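Long-range contacts in retinol dehydratase (PDB 1FMJ), which probably dehydrates retinol on a sulfotransferase-type scaffold fitted with a helical lid, and binds retinol and adenosine-3',5'-diphosphate: residues A[57-62]-A[148-153]; A[63-68]-A[176-181]; A[104-109]-A[161-166]. One frame throughout, in Å; residues are numbered along the deposited sequence.

Contact 1: A[57-62]-A[148-153]; sequences YNMPLR and SLLAAV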
loop_
_atom_site.group_PDB
_atom_site.type_symbol
_atom_site.label_atom_id
_atom_site.label_comp_id
_atom_site.label_asym_id
_atom_site.label_seq_id
_atom_site.Cartn_x
_atom_site.Cartn_y
_atom_site.Cartn_z
ATOM N N TYR A 57 -5.449 16.174 4.968
ATOM C CA TYR A 57 -4.318 17.007 5.346
ATOM C C TYR A 57 -4.591 17.588 6.732
ATOM O O TYR A 57 -3.672 17.879 7.496
ATOM C CB TYR A 57 -4.156 18.140 4.330
ATOM C CG TYR A 57 -2.836 18.868 4.407
ATOM C CD1 TYR A 57 -1.638 18.216 4.105
ATOM C CD2 TYR A 57 -2.780 20.212 4.784
ATOM C CE1 TYR A 57 -0.417 18.885 4.177
ATOM C CE2 TYR A 57 -1.565 20.888 4.861
ATOM C CZ TYR A 57 -0.388 20.220 4.554
ATOM O OH TYR A 57 0.812 20.886 4.631
ATOM N N ASN A 58 -5.869 17.736 7.055
ATOM C CA ASN A 58 -6.266 18.298 8.337
ATOM C C ASN A 58 -6.938 17.296 9.270
ATOM O O ASN A 58 -7.505 17.689 10.280
ATOM C CB ASN A 58 -7.214 19.476 8.098
ATOM C CG ASN A 58 -6.516 20.663 7.469
ATOM O OD1 ASN A 58 -5.809 21.412 8.150
ATOM N ND2 ASN A 58 -6.689 20.829 6.156
ATOM N N MET A 59 -6.876 16.008 8.942
ATOM C CA MET A 59 -7.528 15.010 9.783
ATOM C C MET A 59 -7.137 15.052 11.259
ATOM O O MET A 59 -5.959 15.044 11.618
ATOM C CB MET A 59 -7.313 13.595 9.224
ATOM C CG MET A 59 -5.861 13.157 9.062
ATOM S SD MET A 59 -5.714 11.438 8.436
ATOM C CE MET A 59 -3.973 11.113 8.731
ATOM N N PRO A 60 -8.135 15.134 12.144
ATOM C CA PRO A 60 -7.813 15.167 13.571
ATOM C C PRO A 60 -7.169 13.842 13.965
ATOM O O PRO A 60 -7.652 12.770 13.579
ATOM C CB PRO A 60 -9.176 15.366 14.227
ATOM C CG PRO A 60 -9.912 16.165 13.200
ATOM C CD PRO A 60 -9.551 15.452 11.918
ATOM N N LEU A 61 -6.079 13.918 14.718
ATOM C CA LEU A 61 -5.375 12.718 15.147
ATOM C C LEU A 61 -5.435 12.515 16.657
ATOM O O LEU A 61 -5.624 13.467 17.419
ATOM C CB LEU A 61 -3.921 12.769 14.672
ATOM C CG LEU A 61 -3.782 12.847 13.142
ATOM C CD1 LEU A 61 -2.318 12.902 12.771
ATOM C CD2 LEU A 61 -4.445 11.634 12.488
ATOM N N ARG A 62 -5.262 11.262 17.068
ATOM C CA ARG A 62 -5.319 10.871 18.467
ATOM C C ARG A 62 -4.038 10.163 18.889
ATOM O O ARG A 62 -3.429 9.452 18.093
ATOM C CB ARG A 62 -6.510 9.943 18.671
ATOM C CG ARG A 62 -7.781 10.473 18.018
ATOM C CD ARG A 62 -8.926 9.480 18.128
ATOM N NE ARG A 62 -10.153 10.001 17.533
ATOM C CZ ARG A 62 -11.237 9.270 17.293
ATOM N NH1 ARG A 62 -11.254 7.983 17.597
ATOM N NH2 ARG A 62 -12.303 9.825 16.738
ATOM N N SER A 148 -13.589 10.470 6.580
ATOM C CA SER A 148 -14.846 10.251 7.286
ATOM C C SER A 148 -14.840 8.901 7.990
ATOM O O SER A 148 -15.456 8.744 9.041
ATOM C CB SER A 148 -16.040 10.354 6.328
ATOM O OG SER A 148 -15.977 9.396 5.288
ATOM N N LEU A 149 -14.129 7.927 7.423
ATOM C CA LEU A 149 -14.061 6.602 8.037
ATOM C C LEU A 149 -13.347 6.709 9.385
ATOM O O LEU A 149 -13.838 6.212 10.391
ATOM C CB LEU A 149 -13.312 5.617 7.133
ATOM C CG LEU A 149 -13.885 5.260 5.755
ATOM C CD1 LEU A 149 -12.844 4.458 4.986
ATOM C CD2 LEU A 149 -15.170 4.464 5.892
ATOM N N LEU A 150 -12.192 7.365 9.402
ATOM C CA LEU A 150 -11.434 7.537 10.640
ATOM C C LEU A 150 -12.241 8.322 11.669
ATOM O O LEU A 150 -12.381 7.899 12.814
ATOM C CB LEU A 150 -10.127 8.298 10.380
ATOM C CG LEU A 150 -9.027 7.693 9.509
ATOM C CD1 LEU A 150 -7.812 8.618 9.547
ATOM C CD2 LEU A 150 -8.645 6.314 10.024
ATOM N N ALA A 151 -12.757 9.475 11.250
ATOM C CA ALA A 151 -13.531 10.351 12.130
ATOM C C ALA A 151 -14.706 9.636 12.787
ATOM O O ALA A 151 -15.101 9.971 13.901
ATOM C CB ALA A 151 -14.038 11.561 11.341
ATOM N N ALA A 152 -15.254 8.649 12.090
ATOM C CA ALA A 152 -16.392 7.894 12.588
ATOM C C ALA A 152 -16.032 6.908 13.708
ATOM O O ALA A 152 -16.880 6.560 14.531
ATOM C CB ALA A 152 -17.064 7.162 11.428
ATOM N N VAL A 153 -14.783 6.459 13.748
ATOM C CA VAL A 153 -14.370 5.530 14.795
ATOM C C VAL A 153 -14.477 6.223 16.160
ATOM O O VAL A 153 -13.931 7.304 16.356
ATOM C CB VAL A 153 -12.918 5.048 14.571
ATOM C CG1 VAL A 153 -12.461 4.192 15.747
ATOM C CG2 VAL A 153 -12.834 4.243 13.268
#

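Contact 2: A[63-68]-A[176-181]; sequences PTDVFV and DTVKMV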
loop_
_atom_site.group_PDB
_atom_site.type_symbol
_atom_site.label_atom_id
_atom_site.label_comp_id
_atom_site.label_asym_id
_atom_site.label_seq_id
_atom_site.Cartn_x
_atom_site.Cartn_y
_atom_site.Cartn_z
ATOM N N PRO A 63 -3.620 10.345 20.157
ATOM C CA PRO A 63 -2.404 9.728 20.696
ATOM C C PRO A 63 -2.372 8.204 20.643
ATOM O O PRO A 63 -1.295 7.618 20.677
ATOM C CB PRO A 63 -2.340 10.268 22.125
ATOM C CG PRO A 63 -3.782 10.503 22.468
ATOM C CD PRO A 63 -4.311 11.128 21.199
ATOM N N THR A 64 -3.535 7.559 20.555
ATOM C CA THR A 64 -3.562 6.094 20.493
ATOM C C THR A 64 -3.620 5.576 19.061
ATOM O O THR A 64 -3.673 4.371 18.839
ATOM C CB THR A 64 -4.756 5.486 21.270
ATOM O OG1 THR A 64 -5.980 6.029 20.764
ATOM C CG2 THR A 64 -4.637 5.774 22.754
ATOM N N ASP A 65 -3.611 6.480 18.088
ATOM C CA ASP A 65 -3.641 6.068 16.684
ATOM C C ASP A 65 -2.332 5.378 16.311
ATOM O O ASP A 65 -1.262 5.780 16.766
ATOM C CB ASP A 65 -3.797 7.278 15.752
ATOM C CG ASP A 65 -5.167 7.904 15.816
ATOM O OD1 ASP A 65 -6.048 7.334 16.479
ATOM O OD2 ASP A 65 -5.363 8.972 15.191
ATOM N N VAL A 66 -2.417 4.345 15.481
ATOM C CA VAL A 66 -1.221 3.663 15.016
ATOM C C VAL A 66 -1.357 3.500 13.511
ATOM O O VAL A 66 -2.349 2.957 13.029
ATOM C CB VAL A 66 -1.041 2.279 15.659
ATOM C CG1 VAL A 66 0.218 1.615 15.100
ATOM C CG2 VAL A 66 -0.933 2.419 17.167
ATOM N N PHE A 67 -0.364 3.978 12.772
ATOM C CA PHE A 67 -0.395 3.902 11.313
ATOM C C PHE A 67 0.607 2.927 10.740
ATOM O O PHE A 67 1.725 2.806 11.233
ATOM C CB PHE A 67 -0.068 5.259 10.676
ATOM C CG PHE A 67 -1.182 6.258 10.714
ATOM C CD1 PHE A 67 -1.675 6.736 11.920
ATOM C CD2 PHE A 67 -1.693 6.776 9.527
ATOM C CE1 PHE A 67 -2.656 7.718 11.941
ATOM C CE2 PHE A 67 -2.673 7.759 9.540
ATOM C CZ PHE A 67 -3.156 8.232 10.754
ATOM N N VAL A 68 0.198 2.238 9.686
ATOM C CA VAL A 68 1.090 1.351 8.968
ATOM C C VAL A 68 1.056 1.974 7.576
ATOM O O VAL A 68 0.009 1.996 6.910
ATOM C CB VAL A 68 0.574 -0.091 8.936
ATOM C CG1 VAL A 68 1.525 -0.954 8.123
ATOM C CG2 VAL A 68 0.474 -0.627 10.360
ATOM N N ASP A 176 3.820 13.900 15.916
ATOM C CA ASP A 176 3.883 14.419 17.278
ATOM C C ASP A 176 2.782 13.736 18.063
ATOM O O ASP A 176 2.826 13.665 19.288
ATOM C CB ASP A 176 3.630 15.931 17.339
ATOM C CG ASP A 176 4.755 16.747 16.736
ATOM O OD1 ASP A 176 5.930 16.359 16.886
ATOM O OD2 ASP A 176 4.460 17.796 16.126
ATOM N N THR A 177 1.787 13.224 17.351
ATOM C CA THR A 177 0.660 12.582 18.014
ATOM C C THR A 177 0.562 11.070 17.855
ATOM O O THR A 177 0.307 10.349 18.822
ATOM C CB THR A 177 -0.664 13.186 17.516
ATOM O OG1 THR A 177 -0.600 14.614 17.617
ATOM C CG2 THR A 177 -1.834 12.666 18.347
ATOM N N VAL A 178 0.766 10.589 16.637
ATOM C CA VAL A 178 0.626 9.164 16.368
ATOM C C VAL A 178 1.910 8.411 16.084
ATOM O O VAL A 178 2.942 9.003 15.761
ATOM C CB VAL A 178 -0.348 8.943 15.178
ATOM C CG1 VAL A 178 -1.587 9.788 15.379
ATOM C CG2 VAL A 178 0.323 9.309 13.850
ATOM N N LYS A 179 1.839 7.093 16.225
ATOM C CA LYS A 179 2.977 6.242 15.940
ATOM C C LYS A 179 2.769 5.686 14.535
ATOM O O LYS A 179 1.634 5.454 14.105
ATOM C CB LYS A 179 3.077 5.112 16.966
ATOM C CG LYS A 179 3.441 5.619 18.352
ATOM C CD LYS A 179 3.613 4.500 19.352
ATOM C CE LYS A 179 3.879 5.071 20.732
ATOM N NZ LYS A 179 5.056 5.995 20.723
ATOM N N MET A 180 3.864 5.489 13.814
ATOM C CA MET A 180 3.800 4.983 12.450
ATOM C C MET A 180 4.930 4.019 12.145
ATOM O O MET A 180 6.069 4.228 12.569
ATOM C CB MET A 180 3.854 6.151 11.453
ATOM C CG MET A 180 4.062 5.737 9.980
ATOM S SD MET A 180 4.027 7.143 8.805
ATOM C CE MET A 180 2.289 7.568 8.883
ATOM N N VAL A 181 4.600 2.946 11.427
ATOM C CA VAL A 181 5.597 1.970 11.003
ATOM C C VAL A 181 5.562 2.058 9.488
ATOM O O VAL A 181 4.537 1.789 8.869
ATOM C CB VAL A 181 5.242 0.532 11.433
ATOM C CG1 VAL A 181 6.367 -0.416 11.021
ATOM C CG2 VAL A 181 5.048 0.471 12.939
#

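Contact 3: A[104-109]-A[161-166]; sequences IYLDGF and VKTHLP. With RTL (retinol), chain H.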
loop_
_atom_site.group_PDB
_atom_site.type_symbol
_atom_site.label_atom_id
_atom_site.label_comp_id
_atom_site.label_asym_id
_atom_site.label_seq_id
_atom_site.Cartn_x
_atom_site.Cartn_y
_atom_site.Cartn_z
ATOM N N ILE A 104 -8.481 0.810 8.952
ATOM C CA ILE A 104 -9.192 1.677 8.033
ATOM C C ILE A 104 -8.148 1.979 6.978
ATOM O O ILE A 104 -7.021 2.365 7.294
ATOM C CB ILE A 104 -9.632 3.000 8.673
ATOM C CG1 ILE A 104 -10.768 2.744 9.664
ATOM C CG2 ILE A 104 -10.076 3.989 7.571
ATOM C CD1 ILE A 104 -11.239 3.981 10.380
ATOM N N TYR A 105 -8.516 1.761 5.728
ATOM C CA TYR A 105 -7.629 2.007 4.614
ATOM C C TYR A 105 -7.891 3.460 4.246
ATOM O O TYR A 105 -8.847 3.762 3.548
ATOM C CB TYR A 105 -7.996 1.061 3.469
ATOM C CG TYR A 105 -7.044 1.061 2.301
ATOM C CD1 TYR A 105 -7.233 0.176 1.245
ATOM C CD2 TYR A 105 -5.976 1.952 2.233
ATOM C CE1 TYR A 105 -6.390 0.174 0.142
ATOM C CE2 TYR A 105 -5.125 1.964 1.136
ATOM C CZ TYR A 105 -5.341 1.067 0.091
ATOM O OH TYR A 105 -4.517 1.067 -1.009
ATOM N N LEU A 106 -7.039 4.351 4.748
ATOM C CA LEU A 106 -7.175 5.785 4.522
ATOM C C LEU A 106 -7.353 6.211 3.065
ATOM O O LEU A 106 -8.284 6.962 2.740
ATOM C CB LEU A 106 -5.972 6.509 5.139
ATOM C CG LEU A 106 -6.035 8.043 5.174
ATOM C CD1 LEU A 106 -7.336 8.490 5.825
ATOM C CD2 LEU A 106 -4.834 8.586 5.940
ATOM N N ASP A 107 -6.473 5.739 2.184
ATOM C CA ASP A 107 -6.560 6.109 0.779
ATOM C C ASP A 107 -7.222 5.079 -0.143
ATOM O O ASP A 107 -7.159 5.205 -1.361
ATOM C CB ASP A 107 -5.165 6.497 0.248
ATOM C CG ASP A 107 -4.082 5.480 0.593
ATOM O OD1 ASP A 107 -3.965 5.082 1.771
ATOM O OD2 ASP A 107 -3.321 5.097 -0.320
ATOM N N GLY A 108 -7.867 4.070 0.432
ATOM C CA GLY A 108 -8.519 3.063 -0.389
ATOM C C GLY A 108 -9.625 3.591 -1.299
ATOM O O GLY A 108 -9.767 3.175 -2.452
ATOM N N PHE A 109 -10.415 4.524 -0.788
ATOM C CA PHE A 109 -11.523 5.072 -1.558
ATOM C C PHE A 109 -11.151 5.656 -2.911
ATOM O O PHE A 109 -11.886 5.485 -3.875
ATOM C CB PHE A 109 -12.211 6.163 -0.755
ATOM C CG PHE A 109 -11.435 7.441 -0.709
ATOM C CD1 PHE A 109 -11.737 8.482 -1.580
ATOM C CD2 PHE A 109 -10.371 7.586 0.169
ATOM C CE1 PHE A 109 -10.986 9.649 -1.574
ATOM C CE2 PHE A 109 -9.613 8.753 0.179
ATOM C CZ PHE A 109 -9.925 9.786 -0.697
ATOM N N VAL A 161 -4.674 2.549 11.304
ATOM C CA VAL A 161 -4.784 3.104 9.964
ATOM C C VAL A 161 -3.753 2.562 8.995
ATOM O O VAL A 161 -2.551 2.550 9.289
ATOM C CB VAL A 161 -4.635 4.641 9.988
ATOM C CG1 VAL A 161 -4.891 5.204 8.591
ATOM C CG2 VAL A 161 -5.584 5.246 11.008
ATOM N N LYS A 162 -4.232 2.118 7.838
ATOM C CA LYS A 162 -3.362 1.613 6.786
ATOM C C LYS A 162 -3.344 2.689 5.717
ATOM O O LYS A 162 -4.390 3.240 5.382
ATOM C CB LYS A 162 -3.934 0.329 6.187
ATOM C CG LYS A 162 -3.387 -0.007 4.808
ATOM C CD LYS A 162 -4.145 -1.169 4.194
ATOM C CE LYS A 162 -3.706 -1.425 2.775
ATOM N NZ LYS A 162 -4.424 -2.576 2.189
ATOM N N THR A 163 -2.173 3.011 5.184
ATOM C CA THR A 163 -2.127 4.028 4.146
ATOM C C THR A 163 -0.916 3.904 3.244
ATOM O O THR A 163 0.138 3.407 3.652
ATOM C CB THR A 163 -2.139 5.471 4.744
ATOM O OG1 THR A 163 -2.280 6.424 3.679
ATOM C CG2 THR A 163 -0.841 5.767 5.471
ATOM N N HIS A 164 -1.086 4.349 2.005
ATOM C CA HIS A 164 -0.003 4.356 1.046
ATOM C C HIS A 164 0.260 5.823 0.707
ATOM O O HIS A 164 0.909 6.142 -0.276
ATOM C CB HIS A 164 -0.372 3.552 -0.209
ATOM C CG HIS A 164 -0.646 2.103 0.065
ATOM N ND1 HIS A 164 0.225 1.303 0.774
ATOM C CD2 HIS A 164 -1.696 1.314 -0.264
ATOM C CE1 HIS A 164 -0.277 0.084 0.872
ATOM N NE2 HIS A 164 -1.442 0.063 0.250
ATOM N N LEU A 165 -0.254 6.730 1.532
ATOM C CA LEU A 165 -0.017 8.142 1.263
ATOM C C LEU A 165 1.319 8.590 1.834
ATOM O O LEU A 165 1.678 8.228 2.956
ATOM C CB LEU A 165 -1.138 9.013 1.848
ATOM C CG LEU A 165 -2.492 8.915 1.131
ATOM C CD1 LEU A 165 -3.509 9.805 1.813
ATOM C CD2 LEU A 165 -2.329 9.305 -0.325
ATOM N N PRO A 166 2.094 9.352 1.047
ATOM C CA PRO A 166 3.389 9.846 1.516
ATOM C C PRO A 166 3.084 10.860 2.620
ATOM O O PRO A 166 1.995 11.441 2.648
ATOM C CB PRO A 166 3.992 10.485 0.259
ATOM C CG PRO A 166 2.794 10.940 -0.496
ATOM C CD PRO A 166 1.850 9.767 -0.346
HETATM C C1 RTL H . -12.160 -2.456 -8.251
HETATM C C2 RTL H . -12.871 -1.603 -9.351
HETATM C C3 RTL H . -13.898 -0.632 -8.782
HETATM C C4 RTL H . -14.422 -0.348 -7.376
HETATM C C5 RTL H . -13.631 -1.275 -6.449
HETATM C C6 RTL H . -12.632 -2.208 -6.769
HETATM C C7 RTL H . -11.940 -3.034 -5.744
HETATM C C8 RTL H . -10.885 -2.600 -4.994
HETATM C C9 RTL H . -10.194 -3.409 -3.981
HETATM C C10 RTL H . -9.140 -2.822 -3.304
HETATM C C11 RTL H . -8.260 -3.367 -2.248
HETATM C C12 RTL H . -6.934 -3.121 -2.516
HETATM C C13 RTL H . -5.647 -3.415 -1.853
HETATM C C14 RTL H . -4.341 -3.153 -2.159
HETATM C C15 RTL H . -3.709 -1.942 -1.610
HETATM O O1 RTL H . -3.147 -2.164 -0.387
HETATM C C16 RTL H . -10.694 -2.061 -8.519
HETATM C C17 RTL H . -12.372 -3.893 -8.755
HETATM C C18 RTL H . -14.113 -1.076 -5.004
HETATM C C19 RTL H . -10.652 -4.855 -3.711
HETATM C C20 RTL H . -5.985 -4.180 -0.563
#

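Contact 1: A[57-62]-A[148-153]
Arg-62, in the loop between helix 53-57 and strand 66-70, reaches across to the carbonyl of Val-153, at the C-terminal end of helix 146-152. This is the polar half of the contact. NH1 and NH2 both donate to Val-153 O, each from 3.0 Å, so the guanidinium meets one oxygen end-on with two nitrogens. The oxygen lies almost in the guanidinium plane, but because it is shared, each N-H...O angle is bent to 146°. The donors use the carbonyl differently: NH2 sits nearly along the C=O axis, whereas NH1 stands above the carbonyl plane. Arginine suits the task because its side chain, extended from CG to NE, is long enough to span the gap and ends in two N-H groups that can converge on one acceptor. Ala-151 O is a more distant neighbour, 4.0 Å from NH2 and oblique to the group.

The apolar half is a single touch of thioether on methyl. Met-59 SD comes within 3.7 Å of Leu-150 CD1, the two side chains crossing obliquely. CG of Met-59 stands between the backbone N and the carbonyl carbon (chi1 58°), and the extended chain beyond it carries the sulfur to this buried spot, where Phe-67 of strand 66-70 also packs on the methionine. Leu-150 meanwhile packs against Ile-104 of strand 104-105.

Arg-159 lies close to Arg-62, donating to Leu-150 O and to Pro-60 O. Two arginines thus face carbonyls at the C-terminal end of one helix, where the helix dipole would favour positive charge; the carboxylate of Asp-65, salt-bridged to Arg-159, probably offsets part of the repulsion between them.

Contact 2: A[63-68]-A[176-181]
Phe-67 hydrogen-bonds through its backbone to Lys-179 and Val-181, joining strand 66-70 to strand 179-184 as parallel neighbours in the central five-stranded sheet of the sulfotransferase fold. Its N donates to Lys-179 O at 2.8 Å, and its O accepts from Val-181 N at 2.9 Å. One residue thereby bridges the two that flank its partner Met-180, as parallel pairing requires. Toward the start of the strands the ladder frays: Lys-179 N reaches Asp-65 O only through a weak bond of 3.4 Å. Before it, Pro-63 has no N-H to offer and meets Thr-177 O through its CA.

On the side of Phe-67 and Met-180, the aromatic residue meets two apolar partners at different parts of its side chain. Met-180 bends at its last torsion (chi3 -70°), and its CE methyl comes within 3.8 Å of Phe-67 CB. Val-178 CG2, which stands between its own backbone N and carbonyl carbon, approaches Phe-67 CD1 to the same distance, 3.8 Å. A flexible thioether and a branched valine fit well against a rigid ring. Met-59 from the preceding loop and Leu-167 extend this apolar layer.

Val-66, Val-68 and Val-181, beta-branched residues well suited to extended chain, line the other side. Helix 76-87 covers them, and Phe-265 of helix 255-265 also packs on Val-181. Lys-179 begins on this side, but its chain leads away and NZ bonds to Asn-242 OD1. Farther out, Val-66 and Val-68 use their backbones to bind strand 160-163, so strand 66-70 is interior to the sheet.

Asp-65 is positioned by Arg-159, which forms a salt bridge to OD2, and by Arg-62 N, bonded to the same oxygen; its CB presses against Val-178 CG1 at 3.4 Å.

Contact 3: A[104-109]-A[161-166]
Tyr-105 and Lys-162 both hold CG anti to the backbone N (chi1 -172° and 160°), and the extended lysine runs over the tyrosine ring on one side of a parallel beta pair, strand 104-105 with strand 160-163, at the edge of the central sheet. Lys-162 CE sits over the ring centre, 3.9 Å from the centroid, and NZ adds a cation-pi contact over the same face. Gly-108 CA lies against the opposite face, where a side chain would collide with the ring, so glycine suits this beta turn.

Backbone bonds set the pairing: Lys-162 N donates to Ile-104 O, and its O accepts from Leu-106 N. Away from the Tyr-105 and Lys-162 side chains, Leu-106 CB packs on Val-161 CG1, and Leu-150 covers both residues.

Asp-107, in the turn after strand 104-105, ties that turn to the end of strand 160-163 and the residue after it. Its OD1 accepts from His-164 N at 3.0 Å on the syn side and from Thr-163 OG1 at 2.9 Å from above the carboxylate plane, both from the same face. Thr-163 OG1 in turn accepts from Leu-165 N, an ST turn. With ND1 bonded to Ser-70 O, the His-164 ring is held with its far edge toward retinol.

Three pocket residues meet the alcohol end: Tyr-105 OH is 3.2 Å from retinol C15, while Lys-162 NZ and His-164 NE2 are each hydrogen-bonded to retinol O1 at 2.9 Å.

Contacts 2 and 3 lie in one sheet: strand 66-70 is flanked by 179-184 and 160-163, with probable hydrogen bonds from Val-68 N to Val-161 O (2.8 Å) and from Val-161 N to Val-66 O (2.9 Å). Contact 1 packs beside both, its centre about 12 Å from either of theirs. Met-59 CE lies 3.6 Å from Phe-67 CZ, and Leu-150 CD2 lies 3.4 Å from Val-161 CG2, so the loop and helix of contact 1 cover the side bearing Phe-67 and Val-161. Contact 3 alone touches retinol, and the side chain of His-164 is about 5 Å from bound adenosine-3',5'-diphosphate; the side chain of Val-68 in contact 2 is about 8 Å from that nucleotide.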